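Local coordinates for protein Zn-dependent hydrolase, glyoxylase (Echinicola vietnamensis, PDB 6T5K) that probably hydrolyses beta-lactam antibiotics, carbapenems among them, to substituted beta-amino acids, as a monomeric class B metallo-beta-lactamase with two zinc ions, at residues P37-H42 against N57-I62; T99-D104 against T164-I169; G150-F155 against F172-V177; K185-G190 against L232-T237. One frame throughout, in Å; residues are numbered along the deposited sequence. Where two conformers were deposited one is given.

How the contacts relate
Contact 2 holds the dinuclear zinc site: His100 and His102 bind one ion and Asp104 the other, while His163, Cys182 and His223 complete the two sets of protein ligands. Contact 1, a strand pairing in the eight-stranded sheet, lies across the chain's centre from it, the two centres about 18 Å apart, yet the Asn57 side chain comes within about 9 Å of a zinc ion. Contact 3 belongs to the five-stranded sheet and meets contact 1 directly, Thr39 CG2 packing 3.5 Å from Phe172 CD2. Contact 4 is peripheral, about 18 Å from contact 2 between centres, although the Lys185 side chain lies about 7 Å from a zinc ion.

Contact 1. Residues P37-H42 against N57-I62; sequences PHTYVH and NGMIVI
Tyr40 and Ile62 meet at about a right angle, the methyl CD1 of Ile62 sitting over one face of the phenol ring, 3.9 Å from its centroid and shifted toward the rim. This is a CH-pi contact, made with Ile62 CD1 anti to CA (chi2 177°). On the same side of the sheet His42 has its CG between backbone N and carbonyl carbon (chi1 66°), and the imidazole lies with one face over Gly58 CA, which stands 3.6 Å from the ring centroid; CD2 reaches Ile60 CG1. Thr39, Val41, Met59 and Val61 occupy the other side, where Thr39 and Met59 touch Val177 and Met59 also Phe179.

Beneath these side chains, strands 39-48 and 54-63 form an antiparallel hairpin. Tyr40 and Ile60 are a hydrogen-bonded pair, with Tyr40 N to Ile60 O and Ile60 N to Tyr40 O both 2.9 Å. Asn57 gives ND2 to Pro221 O and Gly224 O, tying the strand to the loop of the zinc ligand His223. The chemistry implies a backbone-bonded hairpin with one face of the Tyr40 ring and one of the His42 ring each met by a C-H group, and an amide at one end linked to the metal-site loop.

Contact 2. Residues T99-D104 against T164-I169; sequences THFHLD and TQDNVI. With ZN (zinc ion), chain G; ZN (zinc ion), chain H.
His100 CG lies between its backbone N and carbonyl carbon (chi1 61°), and the two side chains His100 and Thr164 cross at about a right angle. Thr164 OG1 takes the corresponding position on its own residue (chi1 57°), where this hydroxyl oxygen lies 3.3 Å from His100 CB. Thr164 CG2 meets His102 tip to tip at CE1, 3.5 Å away. Asp166 places OD1 at the edge of the Phe101 ring, near CD1, with ring and carboxylate planes 40° apart. The same OD1 accepts a 2.6 Å hydrogen bond from Thr164 OG1, which approaches from above the carboxylate plane; OD2 is hydrogen-bonded to Thr125 OG1. Between the backbones, Val168 N donates to Thr99 O at 2.9 Å, in the carbonyl plane.

One zinc ion is bound by His100 NE2 at 2.1 Å, His102 ND1 at 2.0 Å, His163 and a water. That water also binds the second ion, where Asp104 OD2 is a ligand alongside Cys182 and His223, and it donates to Asp104 OD1. His102 NE2 is hydrogen-bonded to Asp196 OD2. This is the metallo-beta-lactamase HxHxD motif: the Thr164-Asp166 pair forms a second shell against the histidines, and the bridging water, probably polarised by the two metals, is consistent with a hydrolytic nucleophile.

Contact 3. Residues G150-F155 against F172-V177; sequences GTKAVF and FPDDQV
Lys152 and Phe172 meet where strand 152-157 passes the turn that follows strand 169-172, with Val154 and Phe172 as the closest backbone pair, their CA atoms 4.7 Å apart. The turn contains a G1 beta bulge, Gln176 and Val177 both facing Phe172, and it connects antiparallel strands 169-172 and 177-181 of the five-stranded sheet. Phe172 has CG anti to its backbone N (chi1 180°), and its ring edge comes to the first strand: CD1 is 3.3 Å from Ala153 O, near the ring plane, and CZ is 3.6 Å from Lys152 CD. Its other neighbours include Thr39 and Val61 of the eight-stranded sheet, which places the ring between the two sheets.

Farther along, Pro173 CD approaches the edge of the Phe155 ring, 3.7 Å from CD2, the two side chains crossing at about a right angle.

Toward the surface, Lys152 runs extended as far as CE and then bends at chi4 (-57°), which places NZ at the carboxylate of Asp174. NZ meets OD2 at 3.0 Å in a salt bridge, approaching from above the carboxylate plane. The other oxygen, Asp174 OD1, accepts a 2.6 Å hydrogen bond from a water that itself accepts from Ala153 N.

Contact 4. Residues K185-G190 against L232-T237; sequences KANGAG and LHYTET
The Tyr234 ring carries the peptide between Asn187 and Gly188 on one face: Gly188 N stands 3.2 Å above the ring plane, over its centre, with Asn187 C over the centre as well but higher. At the edge, in plane, lies Ala189 O, and Lys185 CB also approaches near the ring plane. Asn187 brings its amide in obliquely, OD1 3.6 Å from Tyr234 CD1, with amide and ring planes 82° apart, so the amide is nearly perpendicular to the ring.

Tyr234 CG is anti to the backbone N (chi1 177°), on a side chain whose first bond points toward the loop. Its hydroxyl donates a short hydrogen bond to Ala189 O, 2.5 Å from OH, tilted from the carbonyl plane. The loop forms a type II beta turn from Ala186 to Ala189, closed by Ala189 N to Ala186 O at 2.9 Å. Gly188 has positive phi at the third position of that turn, and its backbone N is the atom that lies over the ring.

One residue on, Thr235 supplies the second anchor. Its OG1, anti to the carbonyl carbon (chi1 -62°), accepts from Lys185 N at 2.9 Å and also hydrogen-bonds to Leu231 O within the same helix. Lys185 and Thr235 cross at about a right angle, and both pack on Trp202 of helix 201-212; the amine NZ is hydrogen-bonded to Lys191 O. The arrangement is a helix-to-loop packing, in which helix 230-239 grips a type II turn in the loop after the zinc ligand Cys182 of the metallo-beta-lactamase fold.

Contact 1. Residues P37-H42 against N57-I62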
loop_
_atom_site.group_PDB
_atom_site.type_symbol
_atom_site.label_atom_id
_atom_site.label_comp_id
_atom_site.label_asym_id
_atom_site.label_seq_id
_atom_site.Cartn_x
_atom_site.Cartn_y
_atom_site.Cartn_z
ATOM N N PRO A 37 -2.614 -15.309 -6.482
ATOM C CA PRO A 37 -2.245 -16.459 -5.630
ATOM C C PRO A 37 -1.635 -16.084 -4.296
ATOM O O PRO A 37 -1.899 -16.765 -3.294
ATOM C CB PRO A 37 -1.289 -17.271 -6.517
ATOM C CG PRO A 37 -1.801 -17.003 -7.898
ATOM C CD PRO A 37 -2.214 -15.529 -7.886
ATOM N N HIS A 38 -0.840 -15.013 -4.252
ATOM C CA HIS A 38 -0.142 -14.629 -3.042
ATOM C C HIS A 38 -0.446 -13.222 -2.556
ATOM O O HIS A 38 0.189 -12.780 -1.599
ATOM C CB HIS A 38 1.373 -14.746 -3.244
ATOM C CG HIS A 38 1.810 -16.111 -3.632
ATOM N ND1 HIS A 38 1.977 -16.485 -4.948
ATOM C CD2 HIS A 38 2.092 -17.205 -2.885
ATOM C CE1 HIS A 38 2.337 -17.754 -4.998
ATOM N NE2 HIS A 38 2.400 -18.220 -3.765
ATOM N N THR A 39 -1.341 -12.477 -3.193
ATOM C CA THR A 39 -1.586 -11.118 -2.745
ATOM C C THR A 39 -3.060 -10.872 -2.478
ATOM O O THR A 39 -3.952 -11.514 -3.050
ATOM C CB THR A 39 -1.017 -10.001 -3.670
ATOM O OG1 THR A 39 -1.868 -9.783 -4.802
ATOM C CG2 THR A 39 0.389 -10.336 -4.103
ATOM N N TYR A 40 -3.278 -9.954 -1.549
ATOM C CA TYR A 40 -4.581 -9.645 -0.994
ATOM C C TYR A 40 -4.684 -8.132 -0.845
ATOM O O TYR A 40 -3.687 -7.442 -0.606
ATOM C CB TYR A 40 -4.717 -10.241 0.415
ATOM C CG TYR A 40 -4.541 -11.731 0.493
ATOM C CD1 TYR A 40 -3.300 -12.325 0.243
ATOM C CD2 TYR A 40 -5.622 -12.561 0.759
ATOM C CE1 TYR A 40 -3.147 -13.696 0.281
ATOM C CE2 TYR A 40 -5.470 -13.931 0.838
ATOM C CZ TYR A 40 -4.231 -14.494 0.570
ATOM O OH TYR A 40 -4.063 -15.857 0.625
ATOM N N VAL A 41 -5.892 -7.608 -0.990
ATOM C CA VAL A 41 -6.152 -6.206 -0.696
ATOM C C VAL A 41 -6.896 -6.130 0.632
ATOM O O VAL A 41 -7.864 -6.869 0.850
ATOM C CB VAL A 41 -6.956 -5.535 -1.821
ATOM C CG1 VAL A 41 -7.204 -4.092 -1.499
ATOM C CG2 VAL A 41 -6.248 -5.698 -3.162
ATOM N N HIS A 42 -6.414 -5.299 1.551
ATOM C CA HIS A 42 -7.181 -4.978 2.744
ATOM C C HIS A 42 -7.834 -3.616 2.547
ATOM O O HIS A 42 -7.186 -2.666 2.102
ATOM C CB HIS A 42 -6.374 -5.100 4.032
ATOM C CG HIS A 42 -5.251 -4.126 4.213
ATOM N ND1 HIS A 42 -5.445 -2.869 4.752
ATOM C CD2 HIS A 42 -3.911 -4.296 4.124
ATOM C CE1 HIS A 42 -4.274 -2.300 4.953
ATOM N NE2 HIS A 42 -3.331 -3.135 4.544
ATOM N N ASN A 57 -7.073 1.336 0.633
ATOM C CA ASN A 57 -6.512 0.032 0.342
ATOM C C ASN A 57 -5.101 -0.111 0.903
ATOM O O ASN A 57 -4.310 0.831 0.881
ATOM C CB ASN A 57 -6.410 -0.202 -1.166
ATOM C CG ASN A 57 -7.736 -0.151 -1.851
ATOM O OD1 ASN A 57 -8.793 -0.479 -1.269
ATOM N ND2 ASN A 57 -7.708 0.255 -3.110
ATOM N N GLY A 58 -4.796 -1.312 1.387
ATOM C CA GLY A 58 -3.431 -1.773 1.491
ATOM C C GLY A 58 -3.324 -3.153 0.874
ATOM O O GLY A 58 -4.292 -3.694 0.329
ATOM N N MET A 59 -2.134 -3.718 0.974
ATOM C CA MET A 59 -1.853 -5.008 0.359
ATOM C C MET A 59 -1.255 -5.920 1.422
ATOM O O MET A 59 -0.520 -5.462 2.291
ATOM C CB MET A 59 -0.872 -4.866 -0.823
ATOM C CG MET A 59 -0.506 -6.213 -1.471
ATOM S SD MET A 59 0.433 -6.041 -3.020
ATOM C CE MET A 59 2.037 -5.560 -2.401
ATOM N N ILE A 60 -1.579 -7.201 1.345
ATOM C CA ILE A 60 -0.895 -8.246 2.090
ATOM C C ILE A 60 -0.309 -9.202 1.070
ATOM O O ILE A 60 -1.014 -9.642 0.155
ATOM C CB ILE A 60 -1.843 -9.015 3.025
ATOM C CG1 ILE A 60 -2.786 -8.074 3.751
ATOM C CG2 ILE A 60 -1.016 -9.834 4.030
ATOM C CD1 ILE A 60 -3.880 -8.799 4.453
ATOM N N VAL A 61 0.972 -9.529 1.219
ATOM C CA VAL A 61 1.598 -10.601 0.464
ATOM C C VAL A 61 1.791 -11.758 1.422
ATOM O O VAL A 61 2.315 -11.557 2.518
ATOM C CB VAL A 61 2.935 -10.142 -0.127
ATOM C CG1 VAL A 61 3.556 -11.267 -0.971
ATOM C CG2 VAL A 61 2.709 -8.868 -0.924
ATOM N N ILE A 62 1.342 -12.952 1.023
ATOM C CA ILE A 62 1.414 -14.151 1.859
ATOM C C ILE A 62 2.068 -15.266 1.051
ATOM O O ILE A 62 1.624 -15.585 -0.059
ATOM C CB ILE A 62 0.027 -14.587 2.367
ATOM C CG1 ILE A 62 -0.657 -13.435 3.110
ATOM C CG2 ILE A 62 0.157 -15.794 3.285
ATOM C CD1 ILE A 62 -2.082 -13.735 3.605
#

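Contact 2. Residues T99-D104 against T164-I169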
loop_
_atom_site.group_PDB
_atom_site.type_symbol
_atom_site.label_atom_id
_atom_site.label_comp_id
_atom_site.label_asym_id
_atom_site.label_seq_id
_atom_site.Cartn_x
_atom_site.Cartn_y
_atom_site.Cartn_z
ATOM N N THR A 99 3.623 3.262 3.024
ATOM C CA THR A 99 4.019 3.721 1.698
ATOM C C THR A 99 4.076 5.240 1.544
ATOM O O THR A 99 4.552 5.714 0.502
ATOM C CB THR A 99 3.181 3.062 0.589
ATOM O OG1 THR A 99 1.808 3.406 0.702
ATOM C CG2 THR A 99 3.377 1.544 0.584
ATOM N N HIS A 100 3.582 6.002 2.506
ATOM C CA HIS A 100 3.925 7.416 2.668
ATOM C C HIS A 100 3.510 7.808 4.078
ATOM O O HIS A 100 3.040 6.975 4.859
ATOM C CB HIS A 100 3.383 8.372 1.585
ATOM C CG HIS A 100 1.891 8.439 1.473
ATOM N ND1 HIS A 100 1.154 7.513 0.770
ATOM C CD2 HIS A 100 1.005 9.369 1.905
ATOM C CE1 HIS A 100 -0.129 7.837 0.826
ATOM N NE2 HIS A 100 -0.244 8.963 1.495
ATOM N N PHE A 101 3.703 9.072 4.418
ATOM C CA PHE A 101 3.562 9.486 5.816
ATOM C C PHE A 101 2.128 9.734 6.283
ATOM O O PHE A 101 1.931 9.999 7.471
ATOM C CB PHE A 101 4.410 10.735 6.098
ATOM C CG PHE A 101 3.817 12.026 5.592
ATOM C CD1 PHE A 101 4.075 12.465 4.288
ATOM C CD2 PHE A 101 3.037 12.824 6.431
ATOM C CE1 PHE A 101 3.551 13.658 3.835
ATOM C CE2 PHE A 101 2.525 14.046 5.974
ATOM C CZ PHE A 101 2.768 14.446 4.669
ATOM N N HIS A 102 1.127 9.655 5.410
ATOM C CA HIS A 102 -0.237 9.976 5.819
ATOM C C HIS A 102 -0.855 8.857 6.680
ATOM O O HIS A 102 -0.382 7.728 6.729
ATOM C CB HIS A 102 -1.121 10.189 4.599
ATOM C CG HIS A 102 -0.887 11.475 3.882
ATOM N ND1 HIS A 102 -1.278 11.670 2.572
ATOM C CD2 HIS A 102 -0.338 12.643 4.292
ATOM C CE1 HIS A 102 -0.980 12.902 2.210
ATOM N NE2 HIS A 102 -0.404 13.512 3.231
ATOM N N LEU A 103 -1.980 9.174 7.320
ATOM C CA LEU A 103 -2.581 8.246 8.292
ATOM C C LEU A 103 -3.201 7.002 7.657
ATOM O O LEU A 103 -3.301 5.968 8.333
ATOM C CB LEU A 103 -3.567 9.000 9.186
ATOM C CG LEU A 103 -2.895 9.981 10.157
ATOM C CD1 LEU A 103 -3.974 10.819 10.818
ATOM C CD2 LEU A 103 -2.079 9.257 11.230
ATOM N N ASP A 104 -3.587 7.048 6.386
ATOM C CA ASP A 104 -4.076 5.841 5.713
ATOM C C ASP A 104 -2.939 4.936 5.247
ATOM O O ASP A 104 -3.171 3.987 4.478
ATOM C CB ASP A 104 -5.036 6.178 4.551
ATOM C CG ASP A 104 -4.435 7.111 3.490
ATOM O OD1 ASP A 104 -3.736 8.084 3.879
ATOM O OD2 ASP A 104 -4.710 6.885 2.255
ATOM N N THR A 164 2.637 12.354 -2.579
ATOM C CA THR A 164 3.452 13.060 -1.596
ATOM C C THR A 164 4.907 13.021 -2.062
ATOM O O THR A 164 5.255 12.357 -3.051
ATOM C CB THR A 164 3.380 12.441 -0.193
ATOM O OG1 THR A 164 3.773 11.069 -0.280
ATOM C CG2 THR A 164 1.990 12.571 0.403
ATOM N N GLN A 165 5.777 13.741 -1.348
ATOM C CA GLN A 165 7.183 13.721 -1.720
ATOM C C GLN A 165 7.847 12.385 -1.448
ATOM O O GLN A 165 8.843 12.059 -2.108
ATOM C CB GLN A 165 7.974 14.803 -1.001
ATOM C CG GLN A 165 7.928 14.741 0.524
ATOM C CD GLN A 165 8.893 15.681 1.156
ATOM O OE1 GLN A 165 8.511 16.715 1.682
ATOM N NE2 GLN A 165 10.142 15.336 1.114
ATOM N N ASP A 166 7.316 11.602 -0.497
ATOM C CA ASP A 166 7.959 10.407 0.028
ATOM C C ASP A 166 7.311 9.105 -0.447
ATOM O O ASP A 166 7.712 8.038 0.034
ATOM C CB ASP A 166 7.931 10.450 1.557
ATOM C CG ASP A 166 6.504 10.492 2.122
ATOM O OD1 ASP A 166 5.642 11.208 1.566
ATOM O OD2 ASP A 166 6.263 9.806 3.152
ATOM N N ASN A 167 6.310 9.182 -1.292
ATOM C CA ASN A 167 5.589 7.976 -1.634
ATOM C C ASN A 167 6.412 6.891 -2.323
ATOM O O ASN A 167 7.210 7.187 -3.135
ATOM C CB ASN A 167 4.251 8.267 -2.327
ATOM C CG ASN A 167 4.370 9.175 -3.556
ATOM O OD1 ASN A 167 3.427 9.789 -3.970
ATOM N ND2 ASN A 167 5.475 9.185 -4.117
ATOM N N VAL A 168 6.171 5.647 -1.932
ATOM C CA VAL A 168 6.860 4.493 -2.482
ATOM C C VAL A 168 5.841 3.476 -2.945
ATOM O O VAL A 168 4.681 3.505 -2.535
ATOM C CB VAL A 168 7.858 3.827 -1.511
ATOM C CG1 VAL A 168 8.949 4.824 -1.182
ATOM C CG2 VAL A 168 7.161 3.389 -0.243
ATOM N N ILE A 169 6.302 2.549 -3.781
ATOM C CA ILE A 169 5.463 1.448 -4.228
ATOM C C ILE A 169 5.950 0.146 -3.614
ATOM O O ILE A 169 7.111 0.013 -3.178
ATOM C CB ILE A 169 5.308 1.349 -5.762
ATOM C CG1 ILE A 169 6.652 1.134 -6.461
ATOM C CG2 ILE A 169 4.642 2.608 -6.251
ATOM C CD1 ILE A 169 7.132 -0.286 -6.398
HETATM ZN ZN ZN G . -1.875 10.202 1.293
HETATM ZN ZN ZN H . -4.428 8.050 0.302
HETATM O O HOH W 1 -3.587 9.464 1.649
HETATM O O HOH W 2 -4.867 9.527 -1.401
#

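Contact 3. Residues G150-F155 against F172-V177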
loop_
_atom_site.group_PDB
_atom_site.type_symbol
_atom_site.label_atom_id
_atom_site.label_comp_id
_atom_site.label_asym_id
_atom_site.label_seq_id
_atom_site.Cartn_x
_atom_site.Cartn_y
_atom_site.Cartn_z
ATOM N N GLY A 150 8.430 -15.682 3.123
ATOM C CA GLY A 150 8.602 -17.095 2.833
ATOM C C GLY A 150 9.752 -17.309 1.870
ATOM O O GLY A 150 10.858 -16.795 2.074
ATOM N N THR A 151 9.482 -18.044 0.783
ATOM C CA THR A 151 10.498 -18.336 -0.213
ATOM C C THR A 151 10.570 -17.270 -1.282
ATOM O O THR A 151 11.339 -17.410 -2.232
ATOM C CB THR A 151 10.235 -19.689 -0.881
ATOM O OG1 THR A 151 8.972 -19.700 -1.573
ATOM C CG2 THR A 151 10.241 -20.775 0.159
ATOM N N LYS A 152 9.777 -16.228 -1.151
ATOM C CA LYS A 152 9.694 -15.159 -2.125
ATOM C C LYS A 152 10.129 -13.864 -1.464
ATOM O O LYS A 152 10.552 -13.838 -0.297
ATOM C CB LYS A 152 8.258 -15.065 -2.644
ATOM C CG LYS A 152 7.819 -16.327 -3.359
ATOM C CD LYS A 152 6.393 -16.238 -3.863
ATOM C CE LYS A 152 5.857 -17.573 -4.361
ATOM N NZ LYS A 152 6.753 -18.108 -5.440
ATOM N N ALA A 153 9.996 -12.768 -2.211
ATOM C CA ALA A 153 10.239 -11.456 -1.644
ATOM C C ALA A 153 9.290 -10.448 -2.264
ATOM O O ALA A 153 8.771 -10.647 -3.366
ATOM C CB ALA A 153 11.674 -10.995 -1.911
ATOM N N VAL A 154 9.084 -9.346 -1.554
ATOM C CA VAL A 154 8.403 -8.172 -2.069
ATOM C C VAL A 154 9.410 -7.040 -1.977
ATOM O O VAL A 154 10.272 -7.019 -1.096
ATOM C CB VAL A 154 7.094 -7.885 -1.283
ATOM C CG1 VAL A 154 7.390 -7.573 0.203
ATOM C CG2 VAL A 154 6.252 -6.820 -2.006
ATOM N N PHE A 155 9.287 -6.086 -2.894
ATOM C CA PHE A 155 10.242 -5.001 -3.069
ATOM C C PHE A 155 9.546 -3.672 -2.856
ATOM O O PHE A 155 8.408 -3.476 -3.285
ATOM C CB PHE A 155 10.840 -5.098 -4.480
ATOM C CG PHE A 155 11.576 -6.392 -4.687
ATOM C CD1 PHE A 155 12.915 -6.499 -4.355
ATOM C CD2 PHE A 155 10.889 -7.533 -5.073
ATOM C CE1 PHE A 155 13.576 -7.703 -4.463
ATOM C CE2 PHE A 155 11.536 -8.741 -5.169
ATOM C CZ PHE A 155 12.892 -8.828 -4.897
ATOM N N PHE A 172 5.570 -7.027 -6.206
ATOM C CA PHE A 172 5.662 -8.460 -5.921
ATOM C C PHE A 172 5.751 -9.175 -7.254
ATOM O O PHE A 172 4.721 -9.396 -7.921
ATOM C CB PHE A 172 4.453 -8.944 -5.148
ATOM C CG PHE A 172 4.501 -10.398 -4.827
ATOM C CD1 PHE A 172 5.524 -10.918 -4.060
ATOM C CD2 PHE A 172 3.569 -11.248 -5.335
ATOM C CE1 PHE A 172 5.562 -12.262 -3.752
ATOM C CE2 PHE A 172 3.612 -12.560 -5.041
ATOM C CZ PHE A 172 4.613 -13.079 -4.261
ATOM N N PRO A 173 6.947 -9.561 -7.676
ATOM C CA PRO A 173 7.105 -10.004 -9.056
ATOM C C PRO A 173 6.477 -11.354 -9.333
ATOM O O PRO A 173 6.063 -11.621 -10.461
ATOM C CB PRO A 173 8.626 -10.041 -9.239
ATOM C CG PRO A 173 9.180 -10.211 -7.818
ATOM C CD PRO A 173 8.245 -9.359 -6.995
ATOM N N ASP A 174 6.393 -12.246 -8.353
ATOM C CA ASP A 174 5.916 -13.595 -8.665
ATOM C C ASP A 174 4.514 -13.586 -9.257
ATOM O O ASP A 174 4.200 -14.414 -10.120
ATOM C CB ASP A 174 5.941 -14.460 -7.420
ATOM C CG ASP A 174 7.323 -14.717 -6.957
ATOM O OD1 ASP A 174 7.902 -13.750 -6.440
ATOM O OD2 ASP A 174 7.823 -15.848 -7.143
ATOM N N ASP A 175 3.643 -12.701 -8.781
ATOM C CA ASP A 175 2.299 -12.577 -9.332
ATOM C C ASP A 175 2.177 -11.351 -10.238
ATOM O O ASP A 175 1.054 -11.040 -10.681
ATOM C CB ASP A 175 1.254 -12.457 -8.201
ATOM C CG ASP A 175 1.118 -13.707 -7.343
ATOM O OD1 ASP A 175 1.777 -14.741 -7.582
ATOM O OD2 ASP A 175 0.319 -13.623 -6.371
ATOM N N GLN A 176 3.262 -10.616 -10.462
ATOM C CA GLN A 176 3.243 -9.384 -11.271
ATOM C C GLN A 176 2.168 -8.411 -10.740
ATOM O O GLN A 176 1.301 -7.906 -11.460
ATOM C CB GLN A 176 3.099 -9.669 -12.779
ATOM C CG GLN A 176 4.382 -10.019 -13.453
ATOM C CD GLN A 176 5.450 -8.859 -13.478
ATOM O OE1 GLN A 176 5.160 -7.711 -13.308
ATOM N NE2 GLN A 176 6.691 -9.228 -13.752
ATOM N N VAL A 177 2.316 -8.110 -9.427
ATOM C CA VAL A 177 1.397 -7.242 -8.710
ATOM C C VAL A 177 2.140 -6.018 -8.211
ATOM O O VAL A 177 3.213 -6.124 -7.611
ATOM C CB VAL A 177 0.780 -7.981 -7.508
ATOM C CG1 VAL A 177 -0.124 -7.035 -6.683
ATOM C CG2 VAL A 177 -0.007 -9.172 -7.963
HETATM O O HOH W 3 10.209 -13.524 -5.238
#

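Contact 4. Residues K185-G190 against L232-T237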
loop_
_atom_site.group_PDB
_atom_site.type_symbol
_atom_site.label_atom_id
_atom_site.label_comp_id
_atom_site.label_asym_id
_atom_site.label_seq_id
_atom_site.Cartn_x
_atom_site.Cartn_y
_atom_site.Cartn_z
ATOM N N LYS A 185 -3.927 6.126 -9.034
ATOM C CA LYS A 185 -5.373 6.284 -8.989
ATOM C C LYS A 185 -6.096 5.115 -9.638
ATOM O O LYS A 185 -5.602 4.495 -10.581
ATOM C CB LYS A 185 -5.813 7.564 -9.695
ATOM C CG LYS A 185 -5.178 8.796 -9.115
ATOM C CD LYS A 185 -5.482 8.937 -7.641
ATOM C CE LYS A 185 -5.052 10.327 -7.120
ATOM N NZ LYS A 185 -5.350 10.511 -5.709
ATOM N N ALA A 186 -7.272 4.796 -9.094
ATOM C CA ALA A 186 -8.175 3.876 -9.766
ATOM C C ALA A 186 -8.575 4.437 -11.122
ATOM O O ALA A 186 -8.610 5.652 -11.326
ATOM C CB ALA A 186 -9.425 3.650 -8.915
ATOM N N ASN A 187 -8.909 3.533 -12.046
ATOM C CA ASN A 187 -9.325 3.946 -13.377
ATOM C C ASN A 187 -10.543 4.867 -13.276
ATOM O O ASN A 187 -11.540 4.541 -12.626
ATOM C CB ASN A 187 -9.646 2.723 -14.243
ATOM C CG ASN A 187 -9.658 3.044 -15.727
ATOM O OD1 ASN A 187 -9.013 3.993 -16.185
ATOM N ND2 ASN A 187 -10.384 2.243 -16.486
ATOM N N GLY A 188 -10.455 6.035 -13.910
ATOM C CA GLY A 188 -11.532 6.994 -13.905
ATOM C C GLY A 188 -11.644 7.828 -12.641
ATOM O O GLY A 188 -12.547 8.677 -12.565
ATOM N N ALA A 189 -10.760 7.636 -11.659
ATOM C CA ALA A 189 -10.895 8.362 -10.408
ATOM C C ALA A 189 -10.373 9.788 -10.541
ATOM O O ALA A 189 -9.621 10.132 -11.460
ATOM C CB ALA A 189 -10.125 7.677 -9.288
ATOM N N GLY A 190 -10.795 10.624 -9.602
ATOM C CA GLY A 190 -10.331 11.989 -9.545
ATOM C C GLY A 190 -8.922 12.104 -8.986
ATOM O O GLY A 190 -8.293 11.127 -8.579
ATOM N N LEU A 232 -1.913 2.594 -14.315
ATOM C CA LEU A 232 -0.701 3.391 -14.438
ATOM C C LEU A 232 -0.844 4.406 -15.551
ATOM O O LEU A 232 -0.496 5.572 -15.374
ATOM C CB LEU A 232 0.503 2.505 -14.718
ATOM C CG LEU A 232 0.833 1.474 -13.642
ATOM C CD1 LEU A 232 2.130 0.695 -14.016
ATOM C CD2 LEU A 232 0.954 2.085 -12.239
ATOM N N HIS A 233 -1.354 3.973 -16.692
ATOM C CA HIS A 233 -1.542 4.875 -17.820
ATOM C C HIS A 233 -2.592 5.924 -17.517
ATOM O O HIS A 233 -2.412 7.100 -17.861
ATOM C CB HIS A 233 -1.896 4.057 -19.044
ATOM C CG HIS A 233 -0.847 3.066 -19.409
ATOM N ND1 HIS A 233 -1.138 1.829 -19.943
ATOM C CD2 HIS A 233 0.500 3.115 -19.278
ATOM C CE1 HIS A 233 -0.006 1.178 -20.164
ATOM N NE2 HIS A 233 0.999 1.931 -19.748
ATOM N N TYR A 234 -3.691 5.515 -16.887
ATOM C CA TYR A 234 -4.714 6.458 -16.473
ATOM C C TYR A 234 -4.143 7.527 -15.551
ATOM O O TYR A 234 -4.419 8.719 -15.718
ATOM C CB TYR A 234 -5.845 5.721 -15.752
ATOM C CG TYR A 234 -6.858 6.721 -15.268
ATOM C CD1 TYR A 234 -7.730 7.321 -16.160
ATOM C CD2 TYR A 234 -6.911 7.100 -13.934
ATOM C CE1 TYR A 234 -8.625 8.283 -15.727
ATOM C CE2 TYR A 234 -7.775 8.075 -13.499
ATOM C CZ TYR A 234 -8.631 8.664 -14.391
ATOM O OH TYR A 234 -9.517 9.626 -13.953
ATOM N N THR A 235 -3.333 7.111 -14.577
ATOM C CA THR A 235 -2.807 8.054 -13.602
ATOM C C THR A 235 -1.836 9.019 -14.251
ATOM O O THR A 235 -1.876 10.222 -13.983
ATOM C CB THR A 235 -2.112 7.313 -12.465
ATOM O OG1 THR A 235 -3.078 6.488 -11.803
ATOM C CG2 THR A 235 -1.546 8.272 -11.471
ATOM N N GLU A 236 -0.926 8.501 -15.083
ATOM C CA GLU A 236 -0.018 9.406 -15.774
ATOM C C GLU A 236 -0.800 10.429 -16.601
ATOM O O GLU A 236 -0.495 11.634 -16.578
ATOM C CB GLU A 236 0.973 8.624 -16.615
ATOM C CG GLU A 236 2.009 9.548 -17.192
ATOM C CD GLU A 236 2.987 8.891 -18.152
ATOM O OE1 GLU A 236 3.039 7.655 -18.199
ATOM O OE2 GLU A 236 3.703 9.645 -18.872
ATOM N N THR A 237 -1.815 9.965 -17.336
ATOM C CA THR A 237 -2.592 10.865 -18.186
ATOM C C THR A 237 -3.322 11.919 -17.366
ATOM O O THR A 237 -3.430 13.090 -17.769
ATOM C CB THR A 237 -3.607 10.049 -18.981
ATOM O OG1 THR A 237 -2.907 9.063 -19.751
ATOM C CG2 THR A 237 -4.441 10.958 -19.913
#